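Local coordinates for protein Pex (Synechococcus elongatus PCC 7942, PDB 2E1N) that modifies the cyanobacterial circadian clock as a period extender and, as a PadR-like protein of the helix-turn-helix class, probably acts by binding DNA, at residues V39-R44 with Q116-Y121. Sequence-based numbering, arbitrary orientation.
Sequences VLAVLR and QLWERY
With its CG set anti to the backbone N (chi1 173°), Trp-118 extends its indole from helix 110-123 to meet Ala-41, while Glu-119, with CG beside its backbone N and a bend at chi2 (-66°), brings OE1 near the same methyl group. The example is consistent with a common way of packing helices, a small side chain on one facing a large aromatic one on the other. The CB of Ala-41 points toward the partner helix, where it also touches Ala-115, and lies 3.6 Å from CD1 of Trp-118, the carbon of the five-membered ring next to NE1, an apolar contact of small area that meets the ring obliquely. Glu-119 adds a looser approach: its OE1 stands 4.0 Å from CB of Ala-41. No hydrogen bond links the two segments, and the CA atoms of Ala-41 and Trp-118 remain 7.2 Å apart. In the fold, this is where the C-terminal helix packs against helix 32-43, which belongs to the PadR-like, winged-helix type of domain, whose wing would correspond to the hairpin of strands 84-89 and 98-103. Tyr-38 and Leu-57 also meet the indole, so Trp-118 joins the C-terminal helix to two helices of that domain. Further along, Arg-44 reaches the start of helix 110-123, where its NH1 forms a salt bridge with Asp-109 and a hydrogen bond with Ser-111. Leu-117 and Tyr-121 instead pack on Phe-22 of the second subunit.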
ATOM      1  N   VAL B  39       9.862  -6.214  13.115  1.00 30.24           N
ATOM      2  CA  VAL B  39      10.754  -7.143  13.794  1.00 30.28           C
ATOM      3  C   VAL B  39      10.931  -6.733  15.234  1.00 31.25           C
ATOM      4  O   VAL B  39      10.816  -7.558  16.144  1.00 31.75           O
ATOM      5  CB  VAL B  39      12.091  -7.232  13.054  1.00 30.98           C
ATOM      6  CG1 VAL B  39      13.133  -7.990  13.862  1.00 29.85           C
ATOM      7  CG2 VAL B  39      11.869  -7.875  11.648  1.00 30.27           C
ATOM      8  N   LEU B  40      11.152  -5.455  15.485  1.00 30.65           N
ATOM      9  CA  LEU B  40      11.299  -5.002  16.857  1.00 29.43           C
ATOM     10  C   LEU B  40      10.054  -5.178  17.718  1.00 30.99           C
ATOM     11  O   LEU B  40      10.166  -5.555  18.892  1.00 31.97           O
ATOM     12  CB  LEU B  40      11.826  -3.567  16.890  1.00 30.27           C
ATOM     13  CG  LEU B  40      13.307  -3.410  16.456  1.00 27.47           C
ATOM     14  CD1 LEU B  40      13.692  -1.923  16.507  1.00 29.77           C
ATOM     15  CD2 LEU B  40      14.327  -4.294  17.275  1.00 33.20           C
ATOM     16  N   ALA B  41       8.878  -4.973  17.121  1.00 31.26           N
ATOM     17  CA  ALA B  41       7.590  -5.242  17.801  1.00 31.08           C
ATOM     18  C   ALA B  41       7.516  -6.708  18.278  1.00 31.29           C
ATOM     19  O   ALA B  41       7.057  -6.957  19.405  1.00 31.51           O
ATOM     20  CB  ALA B  41       6.415  -4.887  16.889  1.00 32.18           C
ATOM     21  N   VAL B  42       7.979  -7.647  17.456  1.00 31.09           N
ATOM     22  CA  VAL B  42       8.030  -9.063  17.827  1.00 31.62           C
ATOM     23  C   VAL B  42       9.023  -9.328  18.949  1.00 31.05           C
ATOM     24  O   VAL B  42       8.683  -9.950  19.957  1.00 31.82           O
ATOM     25  CB  VAL B  42       8.328  -9.967  16.605  1.00 31.27           C
ATOM     26  CG1 VAL B  42       8.460 -11.445  17.027  1.00 33.49           C
ATOM     27  CG2 VAL B  42       7.236  -9.793  15.547  1.00 31.50           C
ATOM     28  N   LEU B  43      10.252  -8.832  18.775  1.00 31.76           N
ATOM     29  CA  LEU B  43      11.350  -9.123  19.682  1.00 32.53           C
ATOM     30  C   LEU B  43      11.169  -8.501  21.071  1.00 34.33           C
ATOM     31  O   LEU B  43      11.792  -8.942  22.037  1.00 34.28           O
ATOM     32  CB  LEU B  43      12.667  -8.688  19.024  1.00 32.25           C
ATOM     33  CG  LEU B  43      13.070  -9.453  17.767  1.00 32.07           C
ATOM     34  CD1 LEU B  43      14.468  -8.995  17.298  1.00 29.03           C
ATOM     35  CD2 LEU B  43      13.075 -11.002  17.973  1.00 31.50           C
ATOM     36  N   ARG B  44      10.323  -7.470  21.179  1.00 34.78           N
ATOM     37  CA  ARG B  44       9.985  -6.916  22.483  1.00 35.96           C
ATOM     38  C   ARG B  44       9.201  -7.908  23.354  1.00 38.52           C
ATOM     39  O   ARG B  44       9.181  -7.732  24.578  1.00 39.39           O
ATOM     40  CB  ARG B  44       9.231  -5.598  22.355  1.00 36.01           C
ATOM     41  CG  ARG B  44      10.150  -4.478  21.872  1.00 35.58           C
ATOM     42  CD  ARG B  44       9.410  -3.162  21.688  1.00 37.76           C
ATOM     43  NE  ARG B  44       8.650  -2.814  22.872  1.00 41.64           N
ATOM     44  CZ  ARG B  44       9.154  -2.267  23.960  1.00 44.95           C
ATOM     45  NH1 ARG B  44      10.443  -1.997  24.068  1.00 45.21           N
ATOM     46  NH2 ARG B  44       8.344  -1.994  24.957  1.00 47.18           N
ATOM     47  N   GLN B 116       6.404   1.125  18.360  1.00 38.62           N
ATOM     48  CA  GLN B 116       5.235   2.010  18.332  1.00 40.03           C
ATOM     49  C   GLN B 116       4.883   2.471  16.925  1.00 39.79           C
ATOM     50  O   GLN B 116       3.706   2.575  16.581  1.00 40.18           O
ATOM     51  CB  GLN B 116       5.489   3.230  19.212  1.00 40.39           C
ATOM     52  CG  GLN B 116       5.550   2.936  20.705  1.00 44.10           C
ATOM     53  CD  GLN B 116       5.345   4.172  21.541  1.00 47.13           C
ATOM     54  OE1 GLN B 116       4.358   4.895  21.358  1.00 55.70           O
ATOM     55  NE2 GLN B 116       6.264   4.437  22.451  1.00 49.77           N
ATOM     56  N   LEU B 117       5.893   2.751  16.102  1.00 39.57           N
ATOM     57  CA  LEU B 117       5.662   3.211  14.742  1.00 39.43           C
ATOM     58  C   LEU B 117       4.949   2.122  13.897  1.00 40.01           C
ATOM     59  O   LEU B 117       4.127   2.434  13.031  1.00 39.98           O
ATOM     60  CB  LEU B 117       6.963   3.631  14.073  1.00 39.88           C
ATOM     61  CG  LEU B 117       7.723   4.847  14.623  1.00 39.83           C
ATOM     62  CD1 LEU B 117       9.044   4.972  13.880  1.00 40.58           C
ATOM     63  CD2 LEU B 117       6.912   6.112  14.493  1.00 44.88           C
ATOM     64  N   TRP B 118       5.287   0.853  14.135  1.00 39.80           N
ATOM     65  CA  TRP B 118       4.564  -0.270  13.541  1.00 40.02           C
ATOM     66  C   TRP B 118       3.087  -0.268  13.943  1.00 41.22           C
ATOM     67  O   TRP B 118       2.193  -0.224  13.080  1.00 40.48           O
ATOM     68  CB  TRP B 118       5.234  -1.585  13.967  1.00 40.15           C
ATOM     69  CG  TRP B 118       4.527  -2.835  13.587  1.00 37.79           C
ATOM     70  CD1 TRP B 118       4.001  -3.777  14.437  1.00 38.12           C
ATOM     71  CD2 TRP B 118       4.291  -3.307  12.273  1.00 37.65           C
ATOM     72  NE1 TRP B 118       3.432  -4.794  13.718  1.00 38.80           N
ATOM     73  CE2 TRP B 118       3.610  -4.536  12.386  1.00 37.35           C
ATOM     74  CE3 TRP B 118       4.579  -2.802  10.996  1.00 38.32           C
ATOM     75  CZ2 TRP B 118       3.211  -5.260  11.286  1.00 38.86           C
ATOM     76  CZ3 TRP B 118       4.193  -3.522   9.916  1.00 41.13           C
ATOM     77  CH2 TRP B 118       3.500  -4.744  10.063  1.00 40.46           C
ATOM     78  N   GLU B 119       2.846  -0.282  15.241  1.00 42.75           N
ATOM     79  CA  GLU B 119       1.482  -0.402  15.759  1.00 45.78           C
ATOM     80  C   GLU B 119       0.624   0.783  15.300  1.00 46.96           C
ATOM     81  O   GLU B 119      -0.544   0.615  14.885  1.00 46.59           O
ATOM     82  CB  GLU B 119       1.469  -0.509  17.283  1.00 46.48           C
ATOM     83  CG  GLU B 119       2.302  -1.643  17.888  1.00 49.24           C
ATOM     84  CD  GLU B 119       1.804  -3.073  17.557  1.00 54.34           C
ATOM     85  OE1 GLU B 119       2.614  -4.022  17.725  1.00 57.83           O
ATOM     86  OE2 GLU B 119       0.627  -3.261  17.163  1.00 57.28           O
ATOM     87  N   ARG B 120       1.206   1.974  15.335  1.00 48.19           N
ATOM     88  CA  ARG B 120       0.474   3.160  14.876  1.00 49.70           C
ATOM     89  C   ARG B 120       0.131   3.027  13.386  1.00 49.93           C
ATOM     90  O   ARG B 120      -1.010   3.279  12.984  1.00 49.24           O
ATOM     91  CB  ARG B 120       1.243   4.447  15.203  1.00 50.15           C
ATOM     92  CG  ARG B 120       1.223   4.777  16.705  1.00 52.31           C
ATOM     93  CD  ARG B 120       1.379   6.280  17.002  1.00 55.63           C
ATOM     94  NE  ARG B 120       1.562   6.572  18.437  1.00 58.52           N
ATOM     95  CZ  ARG B 120       0.725   7.283  19.208  1.00 60.08           C
ATOM     96  NH1 ARG B 120      -0.402   7.797  18.730  1.00 61.52           N
ATOM     97  NH2 ARG B 120       1.016   7.481  20.493  1.00 61.16           N
ATOM     98  N   TYR B 121       1.102   2.584  12.588  1.00 49.82           N
ATOM     99  CA  TYR B 121       0.891   2.321  11.172  1.00 50.74           C
ATOM    100  C   TYR B 121      -0.254   1.329  10.944  1.00 51.67           C
ATOM    101  O   TYR B 121      -1.068   1.500  10.019  1.00 51.54           O
ATOM    102  CB  TYR B 121       2.180   1.783  10.551  1.00 50.42           C
ATOM    103  CG  TYR B 121       2.073   1.397   9.102  1.00 50.19           C
ATOM    104  CD1 TYR B 121       2.383   2.305   8.100  1.00 49.18           C
ATOM    105  CD2 TYR B 121       1.689   0.111   8.733  1.00 50.91           C
ATOM    106  CE1 TYR B 121       2.304   1.957   6.780  1.00 49.73           C
ATOM    107  CE2 TYR B 121       1.606  -0.244   7.420  1.00 51.78           C
ATOM    108  CZ  TYR B 121       1.912   0.684   6.445  1.00 51.76           C
ATOM    109  OH  TYR B 121       1.845   0.320   5.118  1.00 54.13           O
TER